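Long-range contact in glycosaminoglycan xylosylkinase (Hydra vulgaris, PDB 5XOM), which probably phosphorylates xylose in the linkage region that joins glycosaminoglycans to proteoglycan core proteins, as a secretory-pathway kinase of the Fam20 family: residues A85-M97 against F186-A199. Sequence-based numbering, arbitrary orientation.
Sequences ATTGYKGTQLKAM and FYGKCLYCNRKEPA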
ATOM      1  N   ALA A  85      21.852  23.366   5.335  1.00 29.60           N
ATOM      2  CA  ALA A  85      22.885  22.403   4.979  1.00 27.68           C
ATOM      3  C   ALA A  85      24.054  22.537   5.945  1.00 30.31           C
ATOM      4  O   ALA A  85      24.474  23.651   6.262  1.00 31.88           O
ATOM      5  CB  ALA A  85      23.370  22.603   3.536  1.00 23.86           C
ATOM      6  N   THR A  86      24.569  21.400   6.415  1.00 33.13           N
ATOM      7  CA  THR A  86      25.717  21.401   7.311  1.00 32.34           C
ATOM      8  C   THR A  86      26.513  20.112   7.146  1.00 31.27           C
ATOM      9  O   THR A  86      26.213  19.270   6.296  1.00 31.15           O
ATOM     10  CB  THR A  86      25.288  21.592   8.770  1.00 36.12           C
ATOM     11  OG1 THR A  86      26.458  21.704   9.593  1.00 46.14           O
ATOM     12  CG2 THR A  86      24.449  20.425   9.239  1.00 25.96           C
ATOM     13  N   THR A  87      27.549  19.979   7.972  1.00 33.22           N
ATOM     14  CA  THR A  87      28.423  18.818   7.972  1.00 38.13           C
ATOM     15  C   THR A  87      29.045  18.703   9.358  1.00 45.95           C
ATOM     16  O   THR A  87      29.068  19.670  10.123  1.00 44.90           O
ATOM     17  CB  THR A  87      29.504  18.938   6.892  1.00 48.19           C
ATOM     18  OG1 THR A  87      30.114  17.664   6.680  1.00 67.17           O
ATOM     19  CG2 THR A  87      30.577  19.950   7.312  1.00 32.14           C
ATOM     20  N   GLY A  88      29.544  17.508   9.691  1.00 50.87           N
ATOM     21  CA  GLY A  88      29.952  17.199  11.044  1.00 51.60           C
ATOM     22  C   GLY A  88      31.416  16.800  11.173  1.00 63.11           C
ATOM     23  O   GLY A  88      32.093  16.461  10.195  1.00 63.72           O
ATOM     24  N   TYR A  89      31.891  16.819  12.421  1.00 68.89           N
ATOM     25  CA  TYR A  89      33.250  16.401  12.744  1.00 67.12           C
ATOM     26  C   TYR A  89      33.345  14.904  12.987  1.00 61.59           C
ATOM     27  O   TYR A  89      34.436  14.332  12.882  1.00 51.65           O
ATOM     28  CB  TYR A  89      33.763  17.137  13.989  1.00 69.86           C
ATOM     29  CG  TYR A  89      34.084  18.605  13.787  1.00 78.01           C
ATOM     30  CD1 TYR A  89      35.341  19.008  13.350  1.00 83.21           C
ATOM     31  CD2 TYR A  89      33.139  19.588  14.063  1.00 78.47           C
ATOM     32  CE1 TYR A  89      35.644  20.351  13.176  1.00 88.06           C
ATOM     33  CE2 TYR A  89      33.432  20.932  13.892  1.00 79.46           C
ATOM     34  CZ  TYR A  89      34.686  21.309  13.449  1.00 88.08           C
ATOM     35  OH  TYR A  89      34.977  22.646  13.278  1.00 90.21           O
ATOM     36  N   LYS A  90      32.225  14.271  13.312  1.00 71.74           N
ATOM     37  CA  LYS A  90      32.180  12.852  13.611  1.00 74.15           C
ATOM     38  C   LYS A  90      32.154  12.032  12.326  1.00 74.06           C
ATOM     39  O   LYS A  90      31.660  12.474  11.285  1.00 74.38           O
ATOM     40  CB  LYS A  90      30.948  12.525  14.458  1.00 72.63           C
ATOM     41  CG  LYS A  90      29.600  12.834  13.784  1.00 77.60           C
ATOM     42  CD  LYS A  90      29.193  14.305  13.899  1.00 75.31           C
ATOM     43  CE  LYS A  90      27.882  14.575  13.177  1.00 76.27           C
ATOM     44  NZ  LYS A  90      27.469  15.994  13.329  1.00 80.65           N
ATOM     45  N   GLY A  91      32.693  10.825  12.408  1.00 67.98           N
ATOM     46  CA  GLY A  91      32.643   9.898  11.300  1.00 63.52           C
ATOM     47  C   GLY A  91      33.931   9.875  10.496  1.00 66.67           C
ATOM     48  O   GLY A  91      34.861  10.657  10.703  1.00 68.80           O
ATOM     49  N   THR A  92      33.957   8.935   9.556  1.00 67.63           N
ATOM     50  CA  THR A  92      35.105   8.692   8.702  1.00 62.68           C
ATOM     51  C   THR A  92      34.910   9.188   7.279  1.00 54.12           C
ATOM     52  O   THR A  92      35.894   9.318   6.543  1.00 60.50           O
ATOM     53  CB  THR A  92      35.383   7.186   8.654  1.00 69.12           C
ATOM     54  OG1 THR A  92      36.269   6.886   7.567  1.00 75.63           O
ATOM     55  CG2 THR A  92      34.073   6.422   8.456  1.00 65.73           C
ATOM     56  N   GLN A  93      33.674   9.478   6.887  1.00 42.85           N
ATOM     57  CA  GLN A  93      33.314   9.685   5.493  1.00 38.79           C
ATOM     58  C   GLN A  93      32.839  11.109   5.253  1.00 32.25           C
ATOM     59  O   GLN A  93      32.163  11.703   6.100  1.00 33.99           O
ATOM     60  CB  GLN A  93      32.242   8.686   5.072  1.00 38.20           C
ATOM     61  CG  GLN A  93      32.749   7.255   5.094  1.00 44.49           C
ATOM     62  CD  GLN A  93      33.960   7.056   4.201  1.00 57.10           C
ATOM     63  OE1 GLN A  93      33.967   7.471   3.042  1.00 65.74           O
ATOM     64  NE2 GLN A  93      35.000   6.429   4.742  1.00 58.20           N
ATOM     65  N   LEU A  94      33.183  11.652   4.088  1.00 28.35           N
ATOM     66  CA  LEU A  94      32.707  12.979   3.726  1.00 22.26           C
ATOM     67  C   LEU A  94      31.240  12.893   3.330  1.00 23.32           C
ATOM     68  O   LEU A  94      30.863  12.081   2.478  1.00 28.54           O
ATOM     69  CB  LEU A  94      33.545  13.557   2.588  1.00 22.35           C
ATOM     70  CG  LEU A  94      33.052  14.878   2.000  1.00 35.97           C
ATOM     71  CD1 LEU A  94      32.921  15.908   3.106  1.00 38.73           C
ATOM     72  CD2 LEU A  94      34.033  15.368   0.938  1.00 33.39           C
ATOM     73  N   LYS A  95      30.411  13.705   3.973  1.00 21.19           N
ATOM     74  CA  LYS A  95      28.993  13.790   3.657  1.00 33.25           C
ATOM     75  C   LYS A  95      28.482  15.138   4.146  1.00 30.05           C
ATOM     76  O   LYS A  95      29.201  15.894   4.800  1.00 32.24           O
ATOM     77  CB  LYS A  95      28.206  12.641   4.291  1.00 37.23           C
ATOM     78  CG  LYS A  95      28.169  12.688   5.810  1.00 44.22           C
ATOM     79  CD  LYS A  95      27.681  11.360   6.380  1.00 54.01           C
ATOM     80  CE  LYS A  95      27.672  11.366   7.900  1.00 59.03           C
ATOM     81  NZ  LYS A  95      27.269  10.035   8.439  1.00 63.20           N
ATOM     82  N   ALA A  96      27.222  15.417   3.839  1.00 29.62           N
ATOM     83  CA  ALA A  96      26.542  16.607   4.314  1.00 28.73           C
ATOM     84  C   ALA A  96      25.174  16.202   4.844  1.00 29.63           C
ATOM     85  O   ALA A  96      24.709  15.077   4.634  1.00 26.49           O
ATOM     86  CB  ALA A  96      26.401  17.668   3.212  1.00 23.85           C
ATOM     87  N   MET A  97      24.528  17.121   5.548  1.00 26.21           N
ATOM     88  CA  MET A  97      23.178  16.908   6.052  1.00 27.44           C
ATOM     89  C   MET A  97      22.306  18.046   5.528  1.00 27.79           C
ATOM     90  O   MET A  97      22.651  19.219   5.699  1.00 31.75           O
ATOM     91  CB  MET A  97      23.205  16.836   7.585  1.00 24.38           C
ATOM     92  CG  MET A  97      21.924  16.411   8.294  1.00 36.09           C
ATOM     93  SD  MET A  97      20.468  17.445   8.034  1.00 40.66           S
ATOM     94  CE  MET A  97      20.578  18.570   9.410  1.00 27.29           C
ATOM     95  N   PHE A 186      33.643  20.602  -2.122  1.00 30.52           N
ATOM     96  CA  PHE A 186      33.795  20.776  -0.683  1.00 30.85           C
ATOM     97  C   PHE A 186      34.443  19.525  -0.104  1.00 29.41           C
ATOM     98  O   PHE A 186      34.337  18.436  -0.674  1.00 28.60           O
ATOM     99  CB  PHE A 186      32.462  21.103   0.024  1.00 27.26           C
ATOM    100  CG  PHE A 186      31.504  19.941   0.149  1.00 26.69           C
ATOM    101  CD1 PHE A 186      30.586  19.655  -0.857  1.00 30.10           C
ATOM    102  CD2 PHE A 186      31.487  19.172   1.303  1.00 26.93           C
ATOM    103  CE1 PHE A 186      29.692  18.596  -0.727  1.00 30.57           C
ATOM    104  CE2 PHE A 186      30.597  18.114   1.445  1.00 29.32           C
ATOM    105  CZ  PHE A 186      29.699  17.826   0.428  1.00 27.93           C
ATOM    106  N   TYR A 187      35.156  19.694   1.018  1.00 30.27           N
ATOM    107  CA  TYR A 187      35.896  18.590   1.619  1.00 26.48           C
ATOM    108  C   TYR A 187      35.497  18.230   3.048  1.00 30.45           C
ATOM    109  O   TYR A 187      36.035  17.255   3.580  1.00 35.76           O
ATOM    110  CB  TYR A 187      37.406  18.867   1.572  1.00 28.44           C
ATOM    111  CG  TYR A 187      37.876  20.087   2.325  1.00 34.47           C
ATOM    112  CD1 TYR A 187      38.143  20.028   3.689  1.00 40.17           C
ATOM    113  CD2 TYR A 187      38.100  21.291   1.665  1.00 35.31           C
ATOM    114  CE1 TYR A 187      38.593  21.139   4.380  1.00 40.68           C
ATOM    115  CE2 TYR A 187      38.549  22.408   2.346  1.00 36.66           C
ATOM    116  CZ  TYR A 187      38.795  22.328   3.703  1.00 44.55           C
ATOM    117  OH  TYR A 187      39.240  23.439   4.387  1.00 44.78           O
ATOM    118  N   GLY A 188      34.588  18.971   3.688  1.00 30.43           N
ATOM    119  CA  GLY A 188      34.045  18.578   4.991  1.00 28.96           C
ATOM    120  C   GLY A 188      35.034  18.698   6.147  1.00 40.04           C
ATOM    121  O   GLY A 188      36.143  19.217   6.014  1.00 44.86           O
ATOM    122  N   LYS A 189      34.593  18.207   7.318  1.00 52.07           N
ATOM    123  CA  LYS A 189      35.402  18.268   8.534  1.00 55.07           C
ATOM    124  C   LYS A 189      35.462  16.949   9.304  1.00 59.07           C
ATOM    125  O   LYS A 189      35.757  16.955  10.506  1.00 69.06           O
ATOM    126  CB  LYS A 189      34.898  19.386   9.448  1.00 50.18           C
ATOM    127  CG  LYS A 189      35.122  20.760   8.860  1.00 56.72           C
ATOM    128  CD  LYS A 189      34.619  21.863   9.760  1.00 60.67           C
ATOM    129  CE  LYS A 189      35.030  23.203   9.187  1.00 59.91           C
ATOM    130  NZ  LYS A 189      36.520  23.251   9.064  1.00 63.54           N
ATOM    131  N   CYS A 190      35.207  15.824   8.642  1.00 48.83           N
ATOM    132  CA  CYS A 190      35.260  14.504   9.263  1.00 47.82           C
ATOM    133  C   CYS A 190      36.712  14.112   9.552  1.00 52.55           C
ATOM    134  O   CYS A 190      37.657  14.835   9.229  1.00 49.05           O
ATOM    135  CB  CYS A 190      34.573  13.487   8.360  1.00 41.15           C
ATOM    136  SG  CYS A 190      35.587  12.994   6.949  1.00 53.49           S
ATOM    137  N   LEU A 191      36.892  12.938  10.175  1.00 55.14           N
ATOM    138  CA  LEU A 191      38.220  12.527  10.639  1.00 56.89           C
ATOM    139  C   LEU A 191      39.235  12.501   9.503  1.00 54.76           C
ATOM    140  O   LEU A 191      40.357  13.001   9.645  1.00 54.06           O
ATOM    141  CB  LEU A 191      38.170  11.148  11.290  1.00 66.35           C
ATOM    142  CG  LEU A 191      37.434  10.931  12.605  1.00 72.35           C
ATOM    143  CD1 LEU A 191      37.405   9.431  12.921  1.00 73.51           C
ATOM    144  CD2 LEU A 191      38.057  11.767  13.732  1.00 63.52           C
ATOM    145  N   TYR A 192      38.873  11.899   8.370  1.00 54.43           N
ATOM    146  CA  TYR A 192      39.786  11.800   7.237  1.00 59.02           C
ATOM    147  C   TYR A 192      39.532  12.876   6.200  1.00 57.17           C
ATOM    148  O   TYR A 192      40.169  12.869   5.143  1.00 52.73           O
ATOM    149  CB  TYR A 192      39.664  10.424   6.583  1.00 64.14           C
ATOM    150  CG  TYR A 192      39.946   9.288   7.535  1.00 78.32           C
ATOM    151  CD1 TYR A 192      40.969   9.374   8.453  1.00 80.00           C
ATOM    152  CD2 TYR A 192      39.185   8.138   7.521  1.00 82.62           C
ATOM    153  CE1 TYR A 192      41.228   8.341   9.335  1.00 81.99           C
ATOM    154  CE2 TYR A 192      39.442   7.098   8.407  1.00 85.14           C
ATOM    155  CZ  TYR A 192      40.465   7.204   9.311  1.00 86.02           C
ATOM    156  OH  TYR A 192      40.726   6.175  10.195  1.00 90.61           O
ATOM    157  N   CYS A 193      38.645  13.820   6.498  1.00 49.99           N
ATOM    158  CA  CYS A 193      38.331  14.874   5.551  1.00 41.42           C
ATOM    159  C   CYS A 193      39.487  15.863   5.478  1.00 42.23           C
ATOM    160  O   CYS A 193      40.014  16.295   6.508  1.00 47.76           O
ATOM    161  CB  CYS A 193      37.035  15.564   5.968  1.00 31.24           C
ATOM    162  SG  CYS A 193      35.541  14.575   5.645  1.00 41.31           S
ATOM    163  N   ASN A 194      39.902  16.200   4.261  1.00 38.61           N
ATOM    164  CA  ASN A 194      40.941  17.204   4.084  1.00 36.43           C
ATOM    165  C   ASN A 194      40.862  17.785   2.682  1.00 38.32           C
ATOM    166  O   ASN A 194      40.276  17.197   1.767  1.00 35.54           O
ATOM    167  CB  ASN A 194      42.341  16.637   4.347  1.00 37.68           C
ATOM    168  CG  ASN A 194      42.739  15.596   3.338  1.00 39.86           C
ATOM    169  OD1 ASN A 194      43.273  15.916   2.277  1.00 50.55           O
ATOM    170  ND2 ASN A 194      42.484  14.334   3.660  1.00 34.45           N
ATOM    171  N   ARG A 195      41.505  18.944   2.537  1.00 33.74           N
ATOM    172  CA  ARG A 195      41.429  19.752   1.327  1.00 34.87           C
ATOM    173  C   ARG A 195      41.947  19.013   0.095  1.00 33.98           C
ATOM    174  O   ARG A 195      41.537  19.321  -1.030  1.00 40.23           O
ATOM    175  CB  ARG A 195      42.206  21.050   1.564  1.00 47.73           C
ATOM    176  CG  ARG A 195      42.576  21.856   0.340  1.00 60.95           C
ATOM    177  CD  ARG A 195      43.313  23.120   0.758  1.00 77.27           C
ATOM    178  NE  ARG A 195      43.027  24.252  -0.117  1.00 88.29           N
ATOM    179  CZ  ARG A 195      42.243  25.271   0.223  1.00 91.33           C
ATOM    180  NH1 ARG A 195      41.687  25.305   1.428  1.00 91.15           N
ATOM    181  NH2 ARG A 195      42.028  26.263  -0.630  1.00 90.27           N
ATOM    182  N   LYS A 196      42.836  18.041   0.268  1.00 32.28           N
ATOM    183  CA  LYS A 196      43.345  17.332  -0.901  1.00 37.62           C
ATOM    184  C   LYS A 196      42.423  16.215  -1.373  1.00 36.31           C
ATOM    185  O   LYS A 196      42.675  15.635  -2.434  1.00 35.25           O
ATOM    186  CB  LYS A 196      44.721  16.737  -0.601  1.00 43.58           C
ATOM    187  CG  LYS A 196      45.858  17.735  -0.434  1.00 51.42           C
ATOM    188  CD  LYS A 196      46.932  17.154   0.481  1.00 62.29           C
ATOM    189  CE  LYS A 196      48.327  17.302  -0.114  1.00 70.22           C
ATOM    190  NZ  LYS A 196      48.628  18.687  -0.564  1.00 75.11           N
ATOM    191  N   GLU A 197      41.355  15.917  -0.635  1.00 33.20           N
ATOM    192  CA  GLU A 197      40.398  14.872  -1.009  1.00 35.98           C
ATOM    193  C   GLU A 197      38.982  15.437  -1.022  1.00 35.22           C
ATOM    194  O   GLU A 197      38.130  15.040  -0.219  1.00 31.15           O
ATOM    195  CB  GLU A 197      40.506  13.688  -0.051  1.00 40.89           C
ATOM    196  CG  GLU A 197      41.857  12.977  -0.106  1.00 44.37           C
ATOM    197  CD  GLU A 197      41.967  11.868   0.921  1.00 46.87           C
ATOM    198  OE1 GLU A 197      42.695  12.052   1.919  1.00 55.23           O
ATOM    199  OE2 GLU A 197      41.312  10.822   0.744  1.00 45.83           O
ATOM    200  N   PRO A 198      38.696  16.378  -1.917  1.00 29.51           N
ATOM    201  CA  PRO A 198      37.355  16.958  -1.966  1.00 34.88           C
ATOM    202  C   PRO A 198      36.410  16.117  -2.811  1.00 31.03           C
ATOM    203  O   PRO A 198      36.823  15.320  -3.657  1.00 31.34           O
ATOM    204  CB  PRO A 198      37.602  18.321  -2.624  1.00 29.51           C
ATOM    205  CG  PRO A 198      38.725  18.037  -3.586  1.00 27.46           C
ATOM    206  CD  PRO A 198      39.580  16.967  -2.944  1.00 26.20           C
ATOM    207  N   ALA A 199      35.119  16.317  -2.561  1.00 28.80           N
ATOM    208  CA  ALA A 199      34.076  15.900  -3.488  1.00 23.48           C
ATOM    209  C   ALA A 199      33.784  17.076  -4.407  1.00 29.55           C
ATOM    210  O   ALA A 199      33.512  18.183  -3.932  1.00 25.94           O
ATOM    211  CB  ALA A 199      32.805  15.483  -2.746  1.00 22.76           C
TER
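Leu94 reaches from the 87-95 connection into the loop 186-199, closed at its base by the Cys185-Cys200 disulfide. That connection joins antiparallel strands 82-86 and 96-100, at the edge of a five-stranded sheet whose 1-2-3-5-4 order is consistent with a kinase N-lobe; it is probably the counterpart of the glycine-rich loop. Leu94 CB lies 3.8 Å from SG of Cys193, whose bond to Cys190 SG staples a type I turn. With CG anti to the backbone N (chi1 173°), the chain runs on toward the loop's base. There the branches part: CD1 lies 3.6 Å from CE2 of Phe186, obliquely to the ring, and 3.4 Å from Tyr187 O, beside Gly188 CA, while CD2 meets Phe186 O at 3.5 Å and CB of Ala199 at 3.9 Å. Phe186 and Ala199 pair through their backbones, so CD2 packs where the loop closes. Nearer the turn, Leu191 N donates to Gly91 O at 3.1 Å, nearly straight at 164°. Before Cys190 in sequence, Lys189 runs alongside Tyr89: its CB stands over one ring face, 4.2 Å from the centroid and 26° off the normal, a CH-pi contact, and its CD lies 3.6 Å from Tyr89 OH.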